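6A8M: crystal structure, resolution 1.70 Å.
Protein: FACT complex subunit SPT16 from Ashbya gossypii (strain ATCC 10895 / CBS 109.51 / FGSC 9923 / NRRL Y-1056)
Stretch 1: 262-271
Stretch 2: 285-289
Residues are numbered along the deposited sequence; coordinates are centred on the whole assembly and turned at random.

Stretch 1 262-271: IQSGPKYDLR
Stretch 2 285-289: GCILA

The two stretches meet as a short antiparallel pairing that gives way to a loop folding back over the same strand. I262 and Q263 end a strand that begins earlier in the chain, while 285-289 is strand throughout. The register is fixed by Q263 opposite L288, a hydrogen-bonded pair with CA atoms 5.1 Å apart, and I262 opposite A289, a non-hydrogen-bonded pair with CA atoms 4.5 Å apart. In the first pair, Q263 N donates to L288 O at 2.9 Å (164°) and L288 N donates to Q263 O at 2.9 Å (172°), a nearly linear reciprocal ring. L288 O also receives a CA-H...O contact from I262 CA at 3.2 Å. Phi/psi values of -123/132 for I262, -137/110 for Q263, -99/137 for L288 and -136/142 for A289 are all extended.

Extension stops at S264 (-100/0). G265 follows at 92/172, where a CB would be jammed against the preceding carbonyl oxygen and would lie 2.6 Å from Y268 OH; both results call for glycine. A cis peptide bond then leads into P266 (-80/-10, C-gamma endo), and K267 (-104/130) and Y268 (-125/157) bring the chain back.

L288 is the centre of the contact, with 100 Å² of the residue covered by the other stretch out of 373 Å² buried in total, both sides summed. Its side chain shares a sheet face with that of Q263. With chi1 -52° (m) and chi2 -173° (t), it places CD1 3.6 Å from L270 CD2 and 3.8 Å from Y268 CD2, so one methyl meets both loop residues. L270 has matching m,t angles (-52°, -172°); its CA-to-CB bond points sideways, but the end of the side chain comes nearer to L288.

The CA-to-CB bond of Y268 points toward the second stretch, with chi1 -48° (m) and chi2 79°. Chi1 swings the ring so that Y268 OH reaches C286 O, to which it donates at 2.7 Å; chi2 only sets the ring plane, which leaves C286 O at the edge. A water donates to Y268 OH at 3.1 Å and accepts from C286 N at 3.0 Å, so the hydroxyl reaches both backbone polar groups of C286, one directly and one through water.

Q263 is m,t with chi3 -4°, which turns its amide to the backbone of D269: D269 N donates to Q263 OE1 at 2.8 Å (178°), and Q263 NE2 donates to D269 O at 3.0 Å. The paired bonds tie the returning loop to the strand. The CA-to-CB bond of D269 points away from the second stretch; chi1 -176° (t) and chi2 -3° present its carboxylate to R271. D269 OD2 forms a salt bridge with R271 NH2 at 2.8 Å, while D269 OD1 accepts from R271 NE at 2.9 Å and R271 N at 3.0 Å. R271 is m,t,m with chi4 176°.

I262 (-61°, 174°) and I287 (-58°, 173°) are both m,t, with I262 CG2 4.2 Å from I287 CG2. The backbone at S264 puts S264 CB 3.9 Å from I287 CG1; chi1 63° (p) directs only OG, which is hydrogen-bonded elsewhere in the structure.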

ATOM      1  N   ILE A 262      -1.902 -17.188   6.999  1.00 13.10           N
ATOM      2  CA  ILE A 262      -1.189 -18.257   7.684  1.00 14.19           C
ATOM      3  C   ILE A 262      -1.067 -19.434   6.718  1.00 14.41           C
ATOM      4  O   ILE A 262      -2.042 -19.797   6.047  1.00 14.73           O
ATOM      5  CB  ILE A 262      -1.902 -18.680   8.982  1.00 14.39           C
ATOM      6  CG1 ILE A 262      -1.977 -17.487   9.949  1.00 16.01           C
ATOM      7  CG2 ILE A 262      -1.221 -19.887   9.667  1.00 15.49           C
ATOM      8  CD1 ILE A 262      -2.810 -17.801  11.184  1.00 14.49           C
ATOM      9  N   GLN A 263       0.141 -19.988   6.611  1.00 14.33           N
ATOM     10  CA  GLN A 263       0.404 -21.194   5.820  1.00 14.59           C
ATOM     11  C   GLN A 263       1.320 -22.078   6.649  1.00 14.48           C
ATOM     12  O   GLN A 263       2.495 -21.747   6.842  1.00 15.95           O
ATOM     13  CB  GLN A 263       1.052 -20.857   4.469  1.00 15.55           C
ATOM     14  CG  GLN A 263       0.188 -19.986   3.582  1.00 16.08           C
ATOM     15  CD  GLN A 263       0.894 -19.584   2.311  1.00 20.15           C
ATOM     16  OE1 GLN A 263       2.073 -19.900   2.110  1.00 22.26           O
ATOM     17  NE2 GLN A 263       0.188 -18.875   1.449  1.00 18.55           N
ATOM     18  N   SER A 264       0.798 -23.200   7.136  1.00 14.05           N
ATOM     19  CA  SER A 264       1.586 -24.080   7.985  1.00 15.44           C
ATOM     20  C   SER A 264       2.151 -25.290   7.246  1.00 15.10           C
ATOM     21  O   SER A 264       2.830 -26.106   7.877  1.00 15.21           O
ATOM     22  CB  SER A 264       0.746 -24.556   9.168  1.00 15.74           C
ATOM     23  OG  SER A 264      -0.336 -25.326   8.692  1.00 15.13           O
ATOM     24  N   GLY A 265       1.896 -25.430   5.942  1.00 13.45           N
ATOM     25  CA  GLY A 265       2.404 -26.562   5.206  1.00 15.58           C
ATOM     26  C   GLY A 265       1.467 -27.758   5.146  1.00 17.24           C
ATOM     27  O   GLY A 265       0.429 -27.810   5.827  1.00 16.29           O
ATOM     28  N   PRO A 266       1.830 -28.778   4.334  1.00 18.60           N
ATOM     29  CA  PRO A 266       3.120 -28.906   3.642  1.00 18.59           C
ATOM     30  C   PRO A 266       3.253 -28.080   2.341  1.00 18.10           C
ATOM     31  O   PRO A 266       4.362 -27.989   1.791  1.00 19.51           O
ATOM     32  CB  PRO A 266       3.192 -30.407   3.338  1.00 19.21           C
ATOM     33  CG  PRO A 266       1.743 -30.792   3.085  1.00 20.49           C
ATOM     34  CD  PRO A 266       0.983 -29.973   4.143  1.00 21.05           C
ATOM     35  N   LYS A 267       2.171 -27.486   1.841  1.00 18.04           N
ATOM     36  CA  LYS A 267       2.247 -26.648   0.653  1.00 17.47           C
ATOM     37  C   LYS A 267       2.168 -25.176   1.036  1.00 18.19           C
ATOM     38  O   LYS A 267       1.273 -24.763   1.784  1.00 19.49           O
ATOM     39  CB  LYS A 267       1.142 -26.990  -0.340  1.00 20.31           C
ATOM     40  CG  LYS A 267       1.126 -28.473  -0.714  1.00 26.41           C
ATOM     41  CD  LYS A 267       2.414 -28.883  -1.418  1.00 31.79           C
ATOM     42  CE  LYS A 267       2.335 -30.336  -1.889  1.00 36.90           C
ATOM     43  NZ  LYS A 267       1.085 -30.559  -2.694  1.00 39.55           N
ATOM     44  N   TYR A 268       3.098 -24.383   0.516  1.00 15.51           N
ATOM     45  CA  TYR A 268       3.150 -22.959   0.798  1.00 15.17           C
ATOM     46  C   TYR A 268       3.129 -22.178  -0.508  1.00 16.52           C
ATOM     47  O   TYR A 268       3.510 -22.684  -1.563  1.00 15.97           O
ATOM     48  CB  TYR A 268       4.400 -22.565   1.579  1.00 14.69           C
ATOM     49  CG  TYR A 268       4.752 -23.394   2.795  1.00 14.34           C
ATOM     50  CD1 TYR A 268       5.391 -24.629   2.670  1.00 13.37           C
ATOM     51  CD2 TYR A 268       4.510 -22.910   4.077  1.00 14.33           C
ATOM     52  CE1 TYR A 268       5.746 -25.366   3.801  1.00 12.92           C
ATOM     53  CE2 TYR A 268       4.857 -23.634   5.198  1.00 14.18           C
ATOM     54  CZ  TYR A 268       5.479 -24.854   5.066  1.00 13.17           C
ATOM     55  OH  TYR A 268       5.854 -25.560   6.192  1.00 16.80           O
ATOM     56  N   ASP A 269       2.699 -20.930  -0.418  1.00 18.88           N
ATOM     57  CA  ASP A 269       2.511 -20.091  -1.599  1.00 21.44           C
ATOM     58  C   ASP A 269       2.988 -18.691  -1.234  1.00 20.97           C
ATOM     59  O   ASP A 269       2.398 -18.039  -0.372  1.00 25.18           O
ATOM     60  CB  ASP A 269       1.045 -20.110  -2.043  1.00 22.78           C
ATOM     61  CG  ASP A 269       0.796 -19.336  -3.340  1.00 24.70           C
ATOM     62  OD1 ASP A 269       1.741 -18.719  -3.898  1.00 24.39           O
ATOM     63  OD2 ASP A 269      -0.364 -19.362  -3.796  1.00 25.40           O
ATOM     64  N   LEU A 270       4.075 -18.247  -1.856  1.00 18.48           N
ATOM     65  CA  LEU A 270       4.665 -16.939  -1.586  1.00 20.68           C
ATOM     66  C   LEU A 270       4.366 -15.922  -2.677  1.00 23.82           C
ATOM     67  O   LEU A 270       4.883 -14.795  -2.623  1.00 22.80           O
ATOM     68  CB  LEU A 270       6.176 -17.067  -1.408  1.00 21.07           C
ATOM     69  CG  LEU A 270       6.588 -18.121  -0.385  1.00 19.91           C
ATOM     70  CD1 LEU A 270       8.086 -18.092  -0.092  1.00 19.25           C
ATOM     71  CD2 LEU A 270       5.743 -17.936   0.884  1.00 17.83           C
ATOM     72  N   ARG A 271       3.571 -16.292  -3.676  1.00 24.03           N
ATOM     73  CA  ARG A 271       3.189 -15.341  -4.706  1.00 25.87           C
ATOM     74  C   ARG A 271       2.350 -14.209  -4.117  1.00 26.45           C
ATOM     75  O   ARG A 271       1.688 -14.352  -3.083  1.00 27.13           O
ATOM     76  CB  ARG A 271       2.414 -16.047  -5.818  1.00 26.02           C
ATOM     77  CG  ARG A 271       3.230 -17.108  -6.505  1.00 25.01           C
ATOM     78  CD  ARG A 271       2.345 -17.906  -7.456  1.00 25.84           C
ATOM     79  NE  ARG A 271       1.246 -18.552  -6.737  1.00 24.59           N
ATOM     80  CZ  ARG A 271       0.273 -19.246  -7.319  1.00 27.55           C
ATOM     81  NH1 ARG A 271       0.242 -19.364  -8.644  1.00 25.97           N
ATOM     82  NH2 ARG A 271      -0.673 -19.813  -6.573  1.00 28.66           N
ATOM     83  N   GLY A 285       7.655 -28.119  12.161  1.00 19.74           N
ATOM     84  CA  GLY A 285       8.494 -27.487  11.146  1.00 18.94           C
ATOM     85  C   GLY A 285       8.238 -25.994  11.039  1.00 17.61           C
ATOM     86  O   GLY A 285       8.197 -25.284  12.047  1.00 20.06           O
ATOM     87  N   CYS A 286       8.067 -25.493   9.810  1.00 15.60           N
ATOM     88  CA  CYS A 286       7.902 -24.060   9.575  1.00 14.49           C
ATOM     89  C   CYS A 286       6.436 -23.672   9.367  1.00 16.45           C
ATOM     90  O   CYS A 286       5.687 -24.350   8.650  1.00 16.04           O
ATOM     91  CB  CYS A 286       8.731 -23.609   8.365  1.00 15.77           C
ATOM     92  SG  CYS A 286      10.506 -23.894   8.558  1.00 17.85           S
ATOM     93  N   ILE A 287       6.031 -22.573  10.008  1.00 16.50           N
ATOM     94  CA  ILE A 287       4.704 -21.992   9.834  1.00 14.32           C
ATOM     95  C   ILE A 287       4.869 -20.520   9.477  1.00 12.32           C
ATOM     96  O   ILE A 287       5.567 -19.781  10.186  1.00 14.03           O
ATOM     97  CB  ILE A 287       3.846 -22.156  11.097  1.00 14.41           C
ATOM     98  CG1 ILE A 287       3.741 -23.647  11.435  1.00 14.28           C
ATOM     99  CG2 ILE A 287       2.474 -21.481  10.912  1.00 13.14           C
ATOM    100  CD1 ILE A 287       3.059 -23.928  12.748  1.00 13.83           C
ATOM    101  N   LEU A 288       4.250 -20.102   8.376  1.00 11.93           N
ATOM    102  CA  LEU A 288       4.375 -18.740   7.877  1.00 12.35           C
ATOM    103  C   LEU A 288       3.167 -17.914   8.287  1.00 13.56           C
ATOM    104  O   LEU A 288       2.017 -18.360   8.164  1.00 13.57           O
ATOM    105  CB  LEU A 288       4.493 -18.720   6.354  1.00 14.68           C
ATOM    106  CG  LEU A 288       5.564 -19.624   5.730  1.00 15.37           C
ATOM    107  CD1 LEU A 288       5.631 -19.333   4.236  1.00 15.53           C
ATOM    108  CD2 LEU A 288       6.925 -19.458   6.374  1.00 14.98           C
ATOM    109  N   ALA A 289       3.426 -16.689   8.730  1.00 12.17           N
ATOM    110  CA  ALA A 289       2.350 -15.778   9.082  1.00 12.22           C
ATOM    111  C   ALA A 289       2.644 -14.395   8.532  1.00 12.88           C
ATOM    112  O   ALA A 289       3.801 -13.962   8.513  1.00 12.08           O
ATOM    113  CB  ALA A 289       2.174 -15.708  10.599  1.00 12.36           C
TER
HETATM  114  O   HOH W   1       7.509 -27.643   7.843  1.00 18.31           O